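Local coordinates for protein pid-3 (Caenorhabditis elegans, PDB 7OCX) that probably acts in piRNA (21U RNA) biogenesis as a subunit of the PETISCO complex, its RNA recognition motif domain pairing with that of TOFU-6, at residues Y36-G40 with A52-Q58. Sequence-based numbering, arbitrary orientation.
Sequences YRVNG and ALENKFQ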
loop_
_atom_site.group_PDB
_atom_site.type_symbol
_atom_site.label_atom_id
_atom_site.label_comp_id
_atom_site.label_asym_id
_atom_site.label_seq_id
_atom_site.Cartn_x
_atom_site.Cartn_y
_atom_site.Cartn_z
ATOM N N TYR B 36 5.663 5.635 -1.405
ATOM C CA TYR B 36 6.534 6.612 -0.763
ATOM C C TYR B 36 6.995 6.140 0.609
ATOM O O TYR B 36 6.304 5.385 1.306
ATOM C CB TYR B 36 5.828 7.985 -0.680
ATOM C CG TYR B 36 5.476 8.441 -2.068
ATOM C CD1 TYR B 36 6.470 8.893 -2.936
ATOM C CD2 TYR B 36 4.170 8.372 -2.549
ATOM C CE1 TYR B 36 6.183 9.268 -4.223
ATOM C CE2 TYR B 36 3.876 8.748 -3.838
ATOM C CZ TYR B 36 4.890 9.194 -4.674
ATOM O OH TYR B 36 4.622 9.570 -5.962
ATOM N N ARG B 37 8.210 6.557 0.972
ATOM C CA ARG B 37 8.807 6.097 2.214
ATOM C C ARG B 37 8.229 6.878 3.385
ATOM O O ARG B 37 8.374 8.105 3.462
ATOM C CB ARG B 37 10.328 6.225 2.231
ATOM C CG ARG B 37 10.872 5.770 3.596
ATOM C CD ARG B 37 12.375 5.708 3.669
ATOM N NE ARG B 37 12.882 5.359 4.993
ATOM C CZ ARG B 37 13.274 4.151 5.371
ATOM N NH1 ARG B 37 13.164 3.108 4.572
ATOM N NH2 ARG B 37 13.820 3.994 6.570
ATOM N N VAL B 38 7.623 6.146 4.311
ATOM C CA VAL B 38 7.004 6.682 5.515
ATOM C C VAL B 38 7.927 6.400 6.689
ATOM O O VAL B 38 8.256 5.240 6.964
ATOM C CB VAL B 38 5.624 6.048 5.759
ATOM C CG1 VAL B 38 5.039 6.591 7.053
ATOM C CG2 VAL B 38 4.708 6.267 4.602
ATOM N N ASN B 39 8.310 7.443 7.411
ATOM C CA ASN B 39 9.162 7.311 8.582
ATOM C C ASN B 39 8.432 7.511 9.893
ATOM O O ASN B 39 8.982 7.190 10.951
ATOM C CB ASN B 39 10.303 8.313 8.506
ATOM C CG ASN B 39 11.273 7.971 7.432
ATOM O OD1 ASN B 39 11.548 6.790 7.189
ATOM N ND2 ASN B 39 11.792 8.981 6.758
ATOM N N GLY B 40 7.226 8.044 9.866
ATOM C CA GLY B 40 6.510 8.213 11.110
ATOM C C GLY B 40 5.093 8.644 10.837
ATOM O O GLY B 40 4.830 9.303 9.835
ATOM N N ALA B 52 5.185 11.751 8.309
ATOM C CA ALA B 52 6.522 12.159 7.897
ATOM C C ALA B 52 6.993 11.191 6.816
ATOM O O ALA B 52 7.071 9.984 7.055
ATOM C CB ALA B 52 7.485 12.183 9.080
ATOM N N LEU B 53 7.227 11.715 5.620
ATOM C CA LEU B 53 7.821 10.985 4.517
ATOM C C LEU B 53 9.311 11.283 4.486
ATOM O O LEU B 53 9.821 12.097 5.251
ATOM C CB LEU B 53 7.148 11.343 3.194
ATOM C CG LEU B 53 5.647 11.126 2.986
ATOM C CD1 LEU B 53 5.292 11.527 1.583
ATOM C CD2 LEU B 53 5.309 9.662 3.241
ATOM N N GLU B 54 10.020 10.647 3.568
ATOM C CA GLU B 54 11.478 10.746 3.574
ATOM C C GLU B 54 11.957 12.175 3.299
ATOM O O GLU B 54 12.936 12.632 3.900
ATOM C CB GLU B 54 12.038 9.768 2.533
ATOM C CG GLU B 54 13.554 9.695 2.397
ATOM C CD GLU B 54 14.249 9.325 3.684
ATOM O OE1 GLU B 54 13.578 8.800 4.604
ATOM O OE2 GLU B 54 15.479 9.543 3.772
ATOM N N ASN B 55 11.289 12.895 2.400
ATOM C CA ASN B 55 11.772 14.221 2.020
ATOM C C ASN B 55 10.678 14.986 1.290
ATOM O O ASN B 55 9.585 14.469 1.023
ATOM C CB ASN B 55 13.049 14.107 1.166
ATOM C CG ASN B 55 12.819 13.342 -0.137
ATOM O OD1 ASN B 55 11.871 13.623 -0.874
ATOM N ND2 ASN B 55 13.676 12.345 -0.409
ATOM N N LYS B 56 11.001 16.236 0.955
ATOM C CA LYS B 56 10.015 17.153 0.407
ATOM C C LYS B 56 9.595 16.749 -0.996
ATOM O O LYS B 56 8.486 17.077 -1.426
ATOM C CB LYS B 56 10.578 18.571 0.398
ATOM C CG LYS B 56 11.866 18.716 -0.402
ATOM C CD LYS B 56 12.518 20.094 -0.272
ATOM C CE LYS B 56 13.795 20.200 -1.110
ATOM N NZ LYS B 56 14.494 21.500 -0.918
ATOM N N PHE B 57 10.448 16.034 -1.726
ATOM C CA PHE B 57 10.045 15.590 -3.063
ATOM C C PHE B 57 8.975 14.528 -2.982
ATOM O O PHE B 57 8.030 14.530 -3.777
ATOM C CB PHE B 57 11.236 15.059 -3.832
ATOM C CG PHE B 57 12.351 16.029 -3.901
ATOM C CD1 PHE B 57 12.283 17.104 -4.761
ATOM C CD2 PHE B 57 13.441 15.893 -3.079
ATOM C CE1 PHE B 57 13.300 18.009 -4.814
ATOM C CE2 PHE B 57 14.462 16.794 -3.125
ATOM C CZ PHE B 57 14.392 17.862 -4.003
ATOM N N GLN B 58 9.111 13.612 -2.026
ATOM C CA GLN B 58 8.094 12.605 -1.818
ATOM C C GLN B 58 6.801 13.233 -1.303
ATOM O O GLN B 58 5.708 12.840 -1.732
ATOM C CB GLN B 58 8.640 11.500 -0.909
ATOM C CG GLN B 58 9.828 10.774 -1.562
ATOM C CD GLN B 58 10.130 9.429 -0.927
ATOM O OE1 GLN B 58 9.221 8.768 -0.424
ATOM N NE2 GLN B 58 11.398 9.014 -0.949
HETATM O O HOH W 1 11.212 11.804 7.535
#
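The Asn39 amide and the Glu54 carboxylate are turned nearly perpendicular, planes 82° apart: Asn39 ND2 gives a nearly straight 2.8 Å bond to Glu54 OE1, which lies in the amide plane. The same oxygen forms a longer salt bridge with Arg37 NE, 3.5 Å away and oblique to the guanidinium. Arg37 NE also donates, in a bent bond well out of the guanidinium plane, to Asn39 OD1, closing a three-residue polar cluster; Arg37 NH1 turns to the Met23 carbonyl of the second PID-3 subunit. A water bridges Asn39 ND2 and Leu53 O. Next to this cluster lies a classic beta bulge at the open end of the hairpin of strands 38-45 and 48-53, where Asn39 N (2.8 Å) and, weakly, Gly40 N (3.4 Å) share Ala52 O. On the sheet face carrying Val38 and Leu53, Val38 CG2 packs on Leu53 CD2 at 3.7 Å, with Leu53 also against Ala62 of helix 56-66. Gln58, in that helix's first turn, reaches back with its chain extended beyond CG (chi2 -162°), and its OE1 accepts from Arg37 N at 2.8 Å in the carbonyl plane. That oxygen also lies at the edge of the Tyr36 ring, while Gln58 O lies above one face, offset toward the rim. Asn55 OD1 caps the helix through Gln58 N, and Gln58 NE2 bonds Ser44 O of TOFU-6. The Gln58 amide thus ties strand entry to helix start and partner protein, while the Glu54 carboxylate probably helps balance the Arg37 charge near the PID-3 dimer interface.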